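Local coordinates for protein 5'-deoxynucleotidase (Archaeoglobus fulgidus, PDB 1YNB) that probably hydrolyses 2'-deoxyribonucleoside 5'-monophosphates to the deoxyribonucleoside and phosphate, as a homodimeric metal-dependent phosphohydrolase of the HD-domain family, at residues Asp75-Glu78 with Ala79-Asp83; Pro111-Ser114 with Asp115-Tyr119; Ala142-Phe145 with Ala146-Val149. One frame throughout, in Å; residues are numbered along the deposited sequence.

Contact 1 (Asp75-Glu78 with Ala79-Asp83); sequences DLHE and ARTMD
His77, just ahead of the short helix 78-81, meets Thr81 four residues on, and their backbones form the tight half of this contact. The carbonyl oxygen of His77 is gripped twice: Thr81 N reaches His77 O at 3.0 Å in the carbonyl plane, on a lone pair, whereas Arg80 N comes to the same His77 O at 2.8 Å from above that plane. With its CG lodged between the backbone N and the carbonyl carbon (chi1 61°), the imidazole of His77 folds back over its own turn; Thr81 CG2 lies at the ring edge, in plane, and a weak hydrogen bond joins His77 ND1 to Thr81 OG1 at 3.4 Å. Helix 96-103 packs on this side through Ala99. Asp75, hydrogen-bonded through OD2 to Asn43, belongs to a probable HD-type metal site, which holds no metal here.

The other half is looser and wet. The Glu78 chain runs extended beyond CG alongside Asp83, the two carboxylates turned only 18° apart, with Glu78 OE2 3.9 Å from Asp83 OD2. One water lies within hydrogen-bonding distance of both, 2.5 Å from Glu78 OE2 and 2.8 Å from Asp83 OD2, though other acceptors compete for its protons. A second water at Glu78 OE2 reaches weakly to Met82 O.

Two like-charged carboxylates with water between them, close to the Asp75 site, are consistent with a polar, hydrated border to that site.

Contact 2 (Pro111-Ser114 with Asp115-Tyr119); sequences PDFS and DVEVY
Phe113 and Val116 are joined by a backbone hydrogen bond: Val116 N donates to Phe113 O at 3.1 Å. The N-H points well at its acceptor (159°), yet the donor stands 63° out of the carbonyl plane, away from the lone pairs.

The polar side-chain contact falls on the same oxygen. Glu117 bends at chi2 (-39°), which folds its chain back over the turn, carries Glu117 CG past Phe113 O at 3.1 Å and brings OE2 to 2.5 Å from Phe113 O. Ser114 OG makes a weak hydrogen bond to Asp112 OD2 at 3.3 Å. The Asp115 carboxylate forms a salt bridge with Lys66 of helix 61-73.

Apolar contact is slight, with Val116 CG2 lying 3.8 Å from Phe113 CB.

Val116 occupies the N-cap position of helix 117-135, so the segment forms the entry to that helix from the loop after helix 96-103. Phe113 and Val116 both rest on helix 61-73, sharing Ala70, and Phe113 also packs on Cys65 of the second subunit.

Contact 3 (Ala142-Phe145 with Ala146-Val149); sequences AIRF and AENV
Glu147 lies across Ile143 and beside Arg144, and the shapes of these three side chains define the contact. The glutamate leaves with CG anti to the carbonyl carbon (chi1 -67°) and then runs extended, so that its CG passes 3.3 Å from Ile143 O and its OE2 comes 3.8 Å from Ile143 CG2. Ile143 carries that methyl between its backbone N and carbonyl carbon, while its other branch ends with CD1 4.4 Å from Ala146 CB. Arg144 is bent at chi2, which turns its chain to run alongside the glutamate in the same direction. Their flat groups are steeply inclined, 64° apart, and the salt bridge from Arg144 NE to Glu147 OE1 is long at 3.6 Å, with the place of OE1 less sure. Replacing Glu147 with an alanine would probably uncover the Ile143 methyl on that side and deprive Arg144 of a tentative charge partner.

In the backbone, Ala146 N donates to Ile143 O at 3.0 Å and Glu147 N to Arg144 O at 3.2 Å. Phe145 meets the ring of Trp28, and Ala146 touches both helix 117-135 and helix 154-166. The successive i to i+3 bonds are the signature of a short 3-10 helix, here in the connection between those two helices.

Along the chain the three contacts come in series, each local and each at a turn or helix end of a fold of helices and loops without strands. Contact 1 follows helix 61-73 and contact 2 opens helix 117-135; their centres are about 19 Å apart, and both belong to the HD-type phosphohydrolase region. Helix 61-73 relates them further, leading into contact 1 and packing against contact 2, and both touch the second subunit of the homodimer. Contact 3 lies beyond the far end of helix 117-135, with its centre about 23 Å from that of contact 1 and 25 Å from that of contact 2, and touches no other chain. Asp75 of contact 1 belongs to the probable metal site, and the side chain of Glu117 in contact 2 lies near it.

Contact 1 (Asp75-Glu78 with Ala79-Asp83)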
loop_
_atom_site.group_PDB
_atom_site.type_symbol
_atom_site.label_atom_id
_atom_site.label_comp_id
_atom_site.label_asym_id
_atom_site.label_seq_id
_atom_site.Cartn_x
_atom_site.Cartn_y
_atom_site.Cartn_z
ATOM N N ASP A 75 12.872 15.886 -1.903
ATOM C CA ASP A 75 11.967 16.777 -2.633
ATOM C C ASP A 75 11.056 17.498 -1.694
ATOM O O ASP A 75 10.041 18.022 -2.108
ATOM C CB ASP A 75 11.103 15.982 -3.620
ATOM C CG ASP A 75 11.913 15.064 -4.470
ATOM O OD1 ASP A 75 12.983 15.505 -4.957
ATOM O OD2 ASP A 75 11.482 13.904 -4.645
ATOM N N LEU A 76 11.423 17.560 -0.420
ATOM C CA LEU A 76 10.532 18.154 0.534
ATOM C C LEU A 76 9.960 19.493 0.133
ATOM O O LEU A 76 8.777 19.768 0.361
ATOM C CB LEU A 76 11.218 18.234 1.896
ATOM C CG LEU A 76 10.298 17.697 2.989
ATOM C CD1 LEU A 76 9.771 16.307 2.595
ATOM C CD2 LEU A 76 11.056 17.620 4.317
ATOM N N HIS A 77 10.779 20.333 -0.472
ATOM C CA HIS A 77 10.293 21.649 -0.873
ATOM C C HIS A 77 9.161 21.551 -1.902
ATOM O O HIS A 77 8.405 22.494 -2.057
ATOM C CB HIS A 77 11.446 22.482 -1.441
ATOM C CG HIS A 77 12.067 21.872 -2.651
ATOM N ND1 HIS A 77 11.650 22.174 -3.930
ATOM C CD2 HIS A 77 12.974 20.877 -2.776
ATOM C CE1 HIS A 77 12.268 21.385 -4.790
ATOM N NE2 HIS A 77 13.074 20.585 -4.115
ATOM N N GLU A 78 9.040 20.421 -2.598
ATOM C CA GLU A 78 7.968 20.286 -3.602
ATOM C C GLU A 78 6.563 20.390 -2.973
ATOM O O GLU A 78 5.536 20.523 -3.683
ATOM C CB GLU A 78 8.129 18.975 -4.375
ATOM C CG GLU A 78 9.382 18.963 -5.264
ATOM C CD GLU A 78 9.517 17.705 -6.106
ATOM O OE1 GLU A 78 8.781 16.722 -5.864
ATOM O OE2 GLU A 78 10.384 17.684 -7.013
ATOM N N ALA A 79 6.517 20.344 -1.643
ATOM C CA ALA A 79 5.253 20.482 -0.923
ATOM C C ALA A 79 4.712 21.859 -1.260
ATOM O O ALA A 79 3.500 22.074 -1.279
ATOM C CB ALA A 79 5.477 20.380 0.576
ATOM N N ARG A 80 5.637 22.788 -1.502
ATOM C CA ARG A 80 5.297 24.163 -1.862
ATOM C C ARG A 80 5.496 24.439 -3.349
ATOM O O ARG A 80 4.792 25.266 -3.924
ATOM C CB ARG A 80 6.169 25.153 -1.071
ATOM C CG ARG A 80 5.943 25.102 0.426
ATOM C CD ARG A 80 7.048 25.857 1.222
ATOM N NE ARG A 80 6.855 25.626 2.654
ATOM C CZ ARG A 80 6.898 26.561 3.596
ATOM N NH1 ARG A 80 7.150 27.826 3.277
ATOM N NH2 ARG A 80 6.612 26.236 4.856
ATOM N N THR A 81 6.442 23.758 -3.981
ATOM C CA THR A 81 6.723 24.049 -5.395
ATOM C C THR A 81 6.140 23.109 -6.434
ATOM O O THR A 81 6.157 23.427 -7.627
ATOM C CB THR A 81 8.241 24.110 -5.663
ATOM O OG1 THR A 81 8.782 22.785 -5.651
ATOM C CG2 THR A 81 8.938 24.936 -4.585
ATOM N N MET A 82 5.618 21.969 -5.985
ATOM C CA MET A 82 5.070 20.952 -6.880
ATOM C C MET A 82 6.214 20.185 -7.535
ATOM O O MET A 82 7.379 20.630 -7.511
ATOM C CB MET A 82 4.200 21.575 -7.983
ATOM C CG MET A 82 3.038 22.425 -7.466
ATOM S SD MET A 82 2.093 23.221 -8.824
ATOM C CE MET A 82 1.365 21.692 -9.614
ATOM N N ASP A 83 5.885 19.018 -8.084
ATOM C CA ASP A 83 6.861 18.188 -8.777
ATOM C C ASP A 83 6.952 18.786 -10.172
ATOM O O ASP A 83 6.104 18.504 -11.017
ATOM C CB ASP A 83 6.370 16.732 -8.875
ATOM C CG ASP A 83 7.288 15.856 -9.710
ATOM O OD1 ASP A 83 6.919 14.693 -9.991
ATOM O OD2 ASP A 83 8.389 16.320 -10.088
HETATM O O HOH W 1 10.895 16.050 -8.795
HETATM O O HOH W 2 2.968 20.535 -3.842
HETATM O O HOH W 3 10.344 19.535 -8.753
#

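Contact 2 (Pro111-Ser114 with Asp115-Tyr119)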
loop_
_atom_site.group_PDB
_atom_site.type_symbol
_atom_site.label_atom_id
_atom_site.label_comp_id
_atom_site.label_asym_id
_atom_site.label_seq_id
_atom_site.Cartn_x
_atom_site.Cartn_y
_atom_site.Cartn_z
ATOM N N PRO A 111 21.006 19.429 9.221
ATOM C CA PRO A 111 22.061 18.417 9.114
ATOM C C PRO A 111 22.640 18.452 7.708
ATOM O O PRO A 111 21.958 18.841 6.751
ATOM C CB PRO A 111 21.320 17.109 9.387
ATOM C CG PRO A 111 20.165 17.542 10.251
ATOM C CD PRO A 111 19.717 18.800 9.555
ATOM N N ASP A 112 23.903 18.069 7.569
ATOM C CA ASP A 112 24.490 18.070 6.245
ATOM C C ASP A 112 24.491 16.684 5.648
ATOM O O ASP A 112 25.005 15.714 6.232
ATOM C CB ASP A 112 25.903 18.630 6.253
ATOM C CG ASP A 112 26.006 19.899 5.443
ATOM O OD1 ASP A 112 25.659 20.975 5.990
ATOM O OD2 ASP A 112 26.406 19.812 4.257
ATOM N N PHE A 113 23.878 16.603 4.477
ATOM C CA PHE A 113 23.788 15.349 3.768
ATOM C C PHE A 113 24.662 15.435 2.522
ATOM O O PHE A 113 24.454 14.704 1.563
ATOM C CB PHE A 113 22.335 15.063 3.369
ATOM C CG PHE A 113 21.379 15.002 4.530
ATOM C CD1 PHE A 113 21.594 14.119 5.582
ATOM C CD2 PHE A 113 20.240 15.795 4.540
ATOM C CE1 PHE A 113 20.687 14.020 6.632
ATOM C CE2 PHE A 113 19.321 15.707 5.587
ATOM C CZ PHE A 113 19.544 14.816 6.637
ATOM N N SER A 114 25.644 16.334 2.539
ATOM C CA SER A 114 26.539 16.461 1.397
ATOM C C SER A 114 27.313 15.173 1.155
ATOM O O SER A 114 27.608 14.834 0.015
ATOM C CB SER A 114 27.507 17.631 1.595
ATOM O OG SER A 114 26.920 18.832 1.112
ATOM N N ASP A 115 27.606 14.430 2.212
ATOM C CA ASP A 115 28.349 13.189 2.061
ATOM C C ASP A 115 27.570 12.012 1.493
ATOM O O ASP A 115 28.159 10.966 1.214
ATOM C CB ASP A 115 28.952 12.758 3.394
ATOM C CG ASP A 115 27.918 12.624 4.480
ATOM O OD1 ASP A 115 26.966 13.428 4.464
ATOM O OD2 ASP A 115 28.055 11.735 5.360
ATOM N N VAL A 116 26.248 12.153 1.358
ATOM C CA VAL A 116 25.443 11.062 0.814
ATOM C C VAL A 116 24.637 11.551 -0.377
ATOM O O VAL A 116 23.767 10.835 -0.886
ATOM C CB VAL A 116 24.442 10.478 1.881
ATOM C CG1 VAL A 116 25.184 9.760 2.987
ATOM C CG2 VAL A 116 23.581 11.579 2.455
ATOM N N GLU A 117 24.901 12.765 -0.836
ATOM C CA GLU A 117 24.134 13.258 -1.955
ATOM C C GLU A 117 24.248 12.384 -3.185
ATOM O O GLU A 117 23.323 12.347 -3.996
ATOM C CB GLU A 117 24.490 14.715 -2.292
ATOM C CG GLU A 117 23.890 15.691 -1.268
ATOM C CD GLU A 117 22.462 15.279 -0.813
ATOM O OE1 GLU A 117 21.498 15.341 -1.614
ATOM O OE2 GLU A 117 22.301 14.879 0.356
ATOM N N VAL A 118 25.359 11.673 -3.343
ATOM C CA VAL A 118 25.451 10.828 -4.526
ATOM C C VAL A 118 24.524 9.630 -4.414
ATOM O O VAL A 118 23.945 9.220 -5.408
ATOM C CB VAL A 118 26.886 10.350 -4.818
ATOM C CG1 VAL A 118 26.884 9.381 -5.954
ATOM C CG2 VAL A 118 27.736 11.544 -5.231
ATOM N N TYR A 119 24.366 9.071 -3.217
ATOM C CA TYR A 119 23.453 7.940 -3.077
ATOM C C TYR A 119 22.006 8.421 -3.257
ATOM O O TYR A 119 21.171 7.696 -3.798
ATOM C CB TYR A 119 23.595 7.260 -1.711
ATOM C CG TYR A 119 24.956 6.641 -1.501
ATOM C CD1 TYR A 119 25.426 5.640 -2.359
ATOM C CD2 TYR A 119 25.809 7.110 -0.492
ATOM C CE1 TYR A 119 26.713 5.127 -2.231
ATOM C CE2 TYR A 119 27.106 6.594 -0.354
ATOM C CZ TYR A 119 27.549 5.606 -1.233
ATOM O OH TYR A 119 28.837 5.128 -1.152
#

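Contact 3 (Ala142-Phe145 with Ala146-Val149)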
loop_
_atom_site.group_PDB
_atom_site.type_symbol
_atom_site.label_atom_id
_atom_site.label_comp_id
_atom_site.label_asym_id
_atom_site.label_seq_id
_atom_site.Cartn_x
_atom_site.Cartn_y
_atom_site.Cartn_z
ATOM N N ALA A 142 5.861 4.303 -20.764
ATOM C CA ALA A 142 6.442 4.535 -19.419
ATOM C C ALA A 142 7.887 4.046 -19.356
ATOM O O ALA A 142 8.669 4.560 -18.567
ATOM C CB ALA A 142 5.622 3.819 -18.363
ATOM N N ILE A 143 8.242 3.052 -20.164
ATOM C CA ILE A 143 9.592 2.496 -20.146
ATOM C C ILE A 143 10.665 3.523 -20.490
ATOM O O ILE A 143 11.831 3.311 -20.158
ATOM C CB ILE A 143 9.741 1.242 -21.095
ATOM C CG1 ILE A 143 10.994 0.440 -20.716
ATOM C CG2 ILE A 143 9.834 1.657 -22.578
ATOM C CD1 ILE A 143 10.847 -0.288 -19.382
ATOM N N ARG A 144 10.286 4.627 -21.131
ATOM C CA ARG A 144 11.280 5.624 -21.494
ATOM C C ARG A 144 11.878 6.274 -20.252
ATOM O O ARG A 144 13.021 6.749 -20.295
ATOM C CB ARG A 144 10.681 6.732 -22.370
ATOM C CG ARG A 144 10.245 6.307 -23.765
ATOM C CD ARG A 144 11.343 5.555 -24.499
ATOM N NE ARG A 144 11.087 5.450 -25.936
ATOM C CZ ARG A 144 9.977 4.958 -26.485
ATOM N NH1 ARG A 144 8.984 4.504 -25.721
ATOM N NH2 ARG A 144 9.855 4.936 -27.814
ATOM N N PHE A 145 11.100 6.350 -19.174
ATOM C CA PHE A 145 11.616 6.949 -17.936
ATOM C C PHE A 145 12.690 6.052 -17.304
ATOM O O PHE A 145 13.371 6.468 -16.363
ATOM C CB PHE A 145 10.478 7.191 -16.917
ATOM C CG PHE A 145 9.528 8.321 -17.281
ATOM C CD1 PHE A 145 9.696 9.604 -16.740
ATOM C CD2 PHE A 145 8.425 8.085 -18.103
ATOM C CE1 PHE A 145 8.776 10.633 -17.001
ATOM C CE2 PHE A 145 7.499 9.105 -18.373
ATOM C CZ PHE A 145 7.672 10.379 -17.819
ATOM N N ALA A 146 12.823 4.818 -17.773
ATOM C CA ALA A 146 13.824 3.919 -17.243
ATOM C C ALA A 146 14.985 3.748 -18.211
ATOM O O ALA A 146 15.899 2.996 -17.921
ATOM C CB ALA A 146 13.227 2.559 -16.960
ATOM N N GLU A 147 14.919 4.399 -19.369
ATOM C CA GLU A 147 15.961 4.284 -20.383
ATOM C C GLU A 147 16.951 5.442 -20.351
ATOM O O GLU A 147 16.606 6.567 -19.984
ATOM C CB GLU A 147 15.319 4.174 -21.795
ATOM C CG GLU A 147 14.539 2.851 -21.969
ATOM C CD GLU A 147 13.788 2.684 -23.301
ATOM O OE1 GLU A 147 13.496 3.702 -23.948
ATOM O OE2 GLU A 147 13.470 1.519 -23.661
ATOM N N ASN A 148 18.182 5.146 -20.758
ATOM C CA ASN A 148 19.261 6.139 -20.808
ATOM C C ASN A 148 19.409 6.862 -19.468
ATOM O O ASN A 148 19.491 8.109 -19.409
ATOM C CB ASN A 148 18.971 7.171 -21.905
ATOM C CG ASN A 148 18.485 6.529 -23.197
ATOM O OD1 ASN A 148 19.113 5.601 -23.729
ATOM N ND2 ASN A 148 17.356 7.028 -23.714
ATOM N N VAL A 149 19.434 6.086 -18.393
ATOM C CA VAL A 149 19.551 6.677 -17.074
ATOM C C VAL A 149 21.015 6.785 -16.743
ATOM O O VAL A 149 21.752 5.810 -16.861
ATOM C CB VAL A 149 18.847 5.819 -16.009
ATOM C CG1 VAL A 149 19.135 6.370 -14.608
ATOM C CG2 VAL A 149 17.365 5.833 -16.268
#